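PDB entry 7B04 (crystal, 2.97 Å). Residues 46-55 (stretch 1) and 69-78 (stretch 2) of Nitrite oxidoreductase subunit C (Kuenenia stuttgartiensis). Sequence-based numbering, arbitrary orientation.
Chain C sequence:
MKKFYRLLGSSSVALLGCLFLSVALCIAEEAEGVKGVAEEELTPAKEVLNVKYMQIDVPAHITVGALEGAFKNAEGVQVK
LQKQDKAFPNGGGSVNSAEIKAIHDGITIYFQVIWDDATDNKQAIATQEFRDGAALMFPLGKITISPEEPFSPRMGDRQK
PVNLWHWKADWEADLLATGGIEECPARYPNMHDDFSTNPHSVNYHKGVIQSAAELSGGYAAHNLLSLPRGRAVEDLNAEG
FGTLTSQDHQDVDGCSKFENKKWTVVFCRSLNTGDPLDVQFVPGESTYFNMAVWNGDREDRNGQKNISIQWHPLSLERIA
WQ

Stretch 1, residues 46-55: KEVLNVKYMQ
Stretch 2 69-78: GAFKNAEGVQ

Two apolar clusters, one at each end of the contact, hold these stretches together, and no hydrogen bond crosses between them. The first is built on Val77, which gives up 91 Å² to the other stretch, the largest share of any residue here. Its CA-to-CB bond points toward stretch 1 and chi1 is t (178°). Val77 CG2 lies 3.6 Å from Leu49 CD2 and 3.4 Å from Val48 O, so a compact branched side chain fills the space beside the backbone. Leu49 leaves its strand sideways, but chi1 t (-167°) and chi2 m (-84°) bring its end closer; Leu49 CD2 also passes 4.3 Å from Gly76 CA. Both residues are buried, as suits their hydrocarbon side chains.

The second cluster belongs to Met54, which points toward stretch 2 and has 65 Å² covered. With chi1 p (61°), chi2 t (174°) and chi3 p (73°), its SD lies 3.7 Å from Ala70 CB and 3.3 Å from Ala70 O, while CE reaches 4.4 Å from Ala74 CB and 4.0 Å from Asn73 CB. The long, unbranched thioether spans Ala70 and the turn residues Asn73 and Ala74, packing on the alanine methyls and passing close to the Ala70 carbonyl.

The backbones run antiparallel in register: CA-CA distances are 5.9 Å for Leu49-Val77, 7.5 Å for Asn50-Glu75, 6.0 Å for Lys52-Ala74 and 7.6 Å for Met54-Ala70. Stretch 1 is extended, with a strand at 49-53 (phi -78 to -102°, psi 109 to 133°) and Met54 at phi/psi -161/114. Stretch 2 enters in helical conformation, the helix having begun earlier in the chain. Phe71 (-66/-22), Lys72 (-61/-28), Asn73 (-88/-6) and Ala74 (-94/162) form a type I turn, closed by Ala74 N donating to Phe71 O (3.0 Å); one residue earlier Asn73 N donates to Ala70 O (3.1 Å). A strand starts at Val77 (-96/143) and continues later in the chain. Phe71 points away and is buried elsewhere in the structure.

Toward the polar edge, Lys52 points toward the turn with chi1 to chi3 all t and chi4 p (66°). Its methylenes pack here: Lys52 CD is 3.4 Å from Asn73 O, and Lys52 CB is 4.4 Å from Ala74 CB. At the other end, Glu47 extends with chi1 t (-167°), chi2 t (174°) and chi3 -171°, placing Glu47 OE2 3.6 Å from Val77 CG1; the carboxylate itself lies beside the valine methyl, an ordinary van der Waals contact, in a residue that remains exposed. Asn50 and Glu75 leave sideways, Asn50 O approaching Glu75 O only to 4.3 Å. The summed buried area is 438 Å², a modest interface maintained by packing.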

# COMPACT_ATOMS: atom_id res chain seq x y z
N LYS C 46 61.78 15.79 23.84
CA LYS C 46 63.10 16.42 23.88
C LYS C 46 63.62 16.83 22.51
O LYS C 46 64.30 17.86 22.40
CB LYS C 46 64.11 15.48 24.55
CG LYS C 46 63.82 15.21 26.02
N GLU C 47 63.32 16.08 21.45
CA GLU C 47 63.78 16.45 20.12
C GLU C 47 62.94 17.61 19.60
O GLU C 47 61.71 17.60 19.71
CB GLU C 47 63.72 15.26 19.16
CG GLU C 47 64.46 15.50 17.85
CD GLU C 47 64.52 14.27 16.98
OE1 GLU C 47 65.25 14.30 15.96
OE2 GLU C 47 63.84 13.27 17.30
N VAL C 48 63.61 18.58 18.99
CA VAL C 48 62.97 19.82 18.56
C VAL C 48 62.78 19.80 17.05
O VAL C 48 63.67 19.38 16.31
CB VAL C 48 63.80 21.04 19.00
CG1 VAL C 48 63.19 22.34 18.46
CG2 VAL C 48 63.91 21.09 20.52
N LEU C 49 61.62 20.28 16.61
CA LEU C 49 61.32 20.43 15.19
C LEU C 49 61.73 21.84 14.78
O LEU C 49 61.17 22.82 15.28
CB LEU C 49 59.84 20.17 14.93
CG LEU C 49 59.33 19.98 13.50
CD1 LEU C 49 59.06 21.31 12.84
CD2 LEU C 49 60.30 19.16 12.66
N ASN C 50 62.70 21.93 13.88
CA ASN C 50 63.24 23.21 13.45
C ASN C 50 62.66 23.58 12.09
O ASN C 50 62.75 22.79 11.14
CB ASN C 50 64.77 23.14 13.38
CG ASN C 50 65.41 24.50 13.22
OD1 ASN C 50 64.74 25.53 13.31
ND2 ASN C 50 66.72 24.51 12.97
N VAL C 51 62.07 24.76 12.01
CA VAL C 51 61.51 25.26 10.75
C VAL C 51 62.64 26.00 10.04
O VAL C 51 63.06 27.08 10.46
CB VAL C 51 60.31 26.17 10.99
CG1 VAL C 51 59.72 26.62 9.67
CG2 VAL C 51 59.26 25.46 11.80
N LYS C 52 63.13 25.41 8.95
CA LYS C 52 64.26 25.97 8.22
C LYS C 52 63.80 27.13 7.34
O LYS C 52 62.79 27.02 6.63
CB LYS C 52 64.93 24.89 7.38
CG LYS C 52 66.19 25.36 6.68
CD LYS C 52 66.91 24.20 6.02
CE LYS C 52 68.07 24.69 5.17
NZ LYS C 52 69.14 25.31 5.99
N TYR C 53 64.53 28.24 7.39
CA TYR C 53 64.23 29.38 6.54
C TYR C 53 64.78 29.16 5.13
O TYR C 53 65.97 28.90 4.95
CB TYR C 53 64.81 30.66 7.13
CG TYR C 53 64.72 31.81 6.16
CD1 TYR C 53 63.51 32.43 5.90
CD2 TYR C 53 65.85 32.24 5.47
CE1 TYR C 53 63.43 33.47 5.00
CE2 TYR C 53 65.77 33.28 4.57
CZ TYR C 53 64.56 33.89 4.33
OH TYR C 53 64.48 34.92 3.44
N MET C 54 63.90 29.27 4.13
CA MET C 54 64.29 29.07 2.74
C MET C 54 63.24 29.71 1.85
O MET C 54 62.06 29.34 1.93
CB MET C 54 64.46 27.58 2.42
CG MET C 54 63.22 26.72 2.60
SD MET C 54 63.47 25.03 2.04
CE MET C 54 64.51 24.40 3.34
N GLN C 55 63.61 30.76 1.11
CA GLN C 55 62.73 31.28 0.07
C GLN C 55 62.09 30.13 -0.71
O GLN C 55 62.79 29.32 -1.34
CB GLN C 55 63.47 32.27 -0.85
CG GLN C 55 64.26 31.70 -2.02
CD GLN C 55 64.44 32.70 -3.15
OE1 GLN C 55 63.99 33.85 -3.05
NE2 GLN C 55 65.10 32.28 -4.22
N GLY C 69 61.15 19.55 -3.43
CA GLY C 69 62.51 20.05 -3.49
C GLY C 69 62.89 20.88 -2.28
O GLY C 69 64.03 20.83 -1.81
N ALA C 70 61.94 21.67 -1.76
CA ALA C 70 62.22 22.51 -0.60
C ALA C 70 62.42 21.67 0.66
O ALA C 70 63.42 21.83 1.37
CB ALA C 70 61.09 23.52 -0.40
N PHE C 71 61.48 20.77 0.96
CA PHE C 71 61.55 19.99 2.19
C PHE C 71 62.74 19.04 2.21
O PHE C 71 63.16 18.63 3.30
CB PHE C 71 60.26 19.19 2.39
CG PHE C 71 59.11 20.01 2.90
CD1 PHE C 71 59.00 20.30 4.25
CD2 PHE C 71 58.15 20.48 2.03
CE1 PHE C 71 57.94 21.06 4.72
CE2 PHE C 71 57.09 21.24 2.49
CZ PHE C 71 56.98 21.53 3.84
N LYS C 72 63.27 18.68 1.05
CA LYS C 72 64.44 17.80 1.00
C LYS C 72 65.63 18.42 1.70
O LYS C 72 66.48 17.70 2.24
CB LYS C 72 64.77 17.48 -0.46
CG LYS C 72 65.86 16.44 -0.67
CD LYS C 72 65.62 15.70 -1.97
CE LYS C 72 66.90 15.07 -2.50
NZ LYS C 72 67.29 15.65 -3.82
N ASN C 73 65.71 19.75 1.74
CA ASN C 73 66.80 20.43 2.41
C ASN C 73 66.54 20.68 3.88
O ASN C 73 67.43 21.17 4.59
CB ASN C 73 67.09 21.77 1.70
CG ASN C 73 67.35 21.59 0.22
OD1 ASN C 73 66.42 21.36 -0.55
ND2 ASN C 73 68.61 21.70 -0.18
N ALA C 74 65.34 20.38 4.37
CA ALA C 74 65.03 20.50 5.78
C ALA C 74 65.25 19.16 6.47
O ALA C 74 65.32 18.10 5.83
CB ALA C 74 63.59 20.97 5.99
N GLU C 75 65.36 19.20 7.80
CA GLU C 75 65.53 18.01 8.62
C GLU C 75 64.31 17.84 9.51
O GLU C 75 63.88 18.79 10.17
CB GLU C 75 66.82 18.08 9.44
CG GLU C 75 68.04 18.46 8.62
CD GLU C 75 68.51 17.33 7.71
OE1 GLU C 75 68.70 17.58 6.50
OE2 GLU C 75 68.69 16.20 8.20
N GLY C 76 63.76 16.63 9.52
CA GLY C 76 62.50 16.37 10.20
C GLY C 76 62.59 15.47 11.41
O GLY C 76 63.54 14.70 11.56
N VAL C 77 61.61 15.58 12.29
CA VAL C 77 61.53 14.78 13.51
C VAL C 77 60.63 13.58 13.24
O VAL C 77 59.62 13.69 12.54
CB VAL C 77 61.00 15.62 14.69
CG1 VAL C 77 60.86 14.77 15.95
CG2 VAL C 77 61.91 16.81 14.94
N GLN C 78 61.00 12.44 13.82
CA GLN C 78 60.21 11.21 13.70
C GLN C 78 59.34 11.11 14.95
O GLN C 78 59.84 10.85 16.05
CB GLN C 78 61.13 10.00 13.57
CG GLN C 78 60.43 8.71 13.20
CD GLN C 78 60.00 8.68 11.74
OE1 GLN C 78 58.94 8.15 11.40
NE2 GLN C 78 60.83 9.24 10.87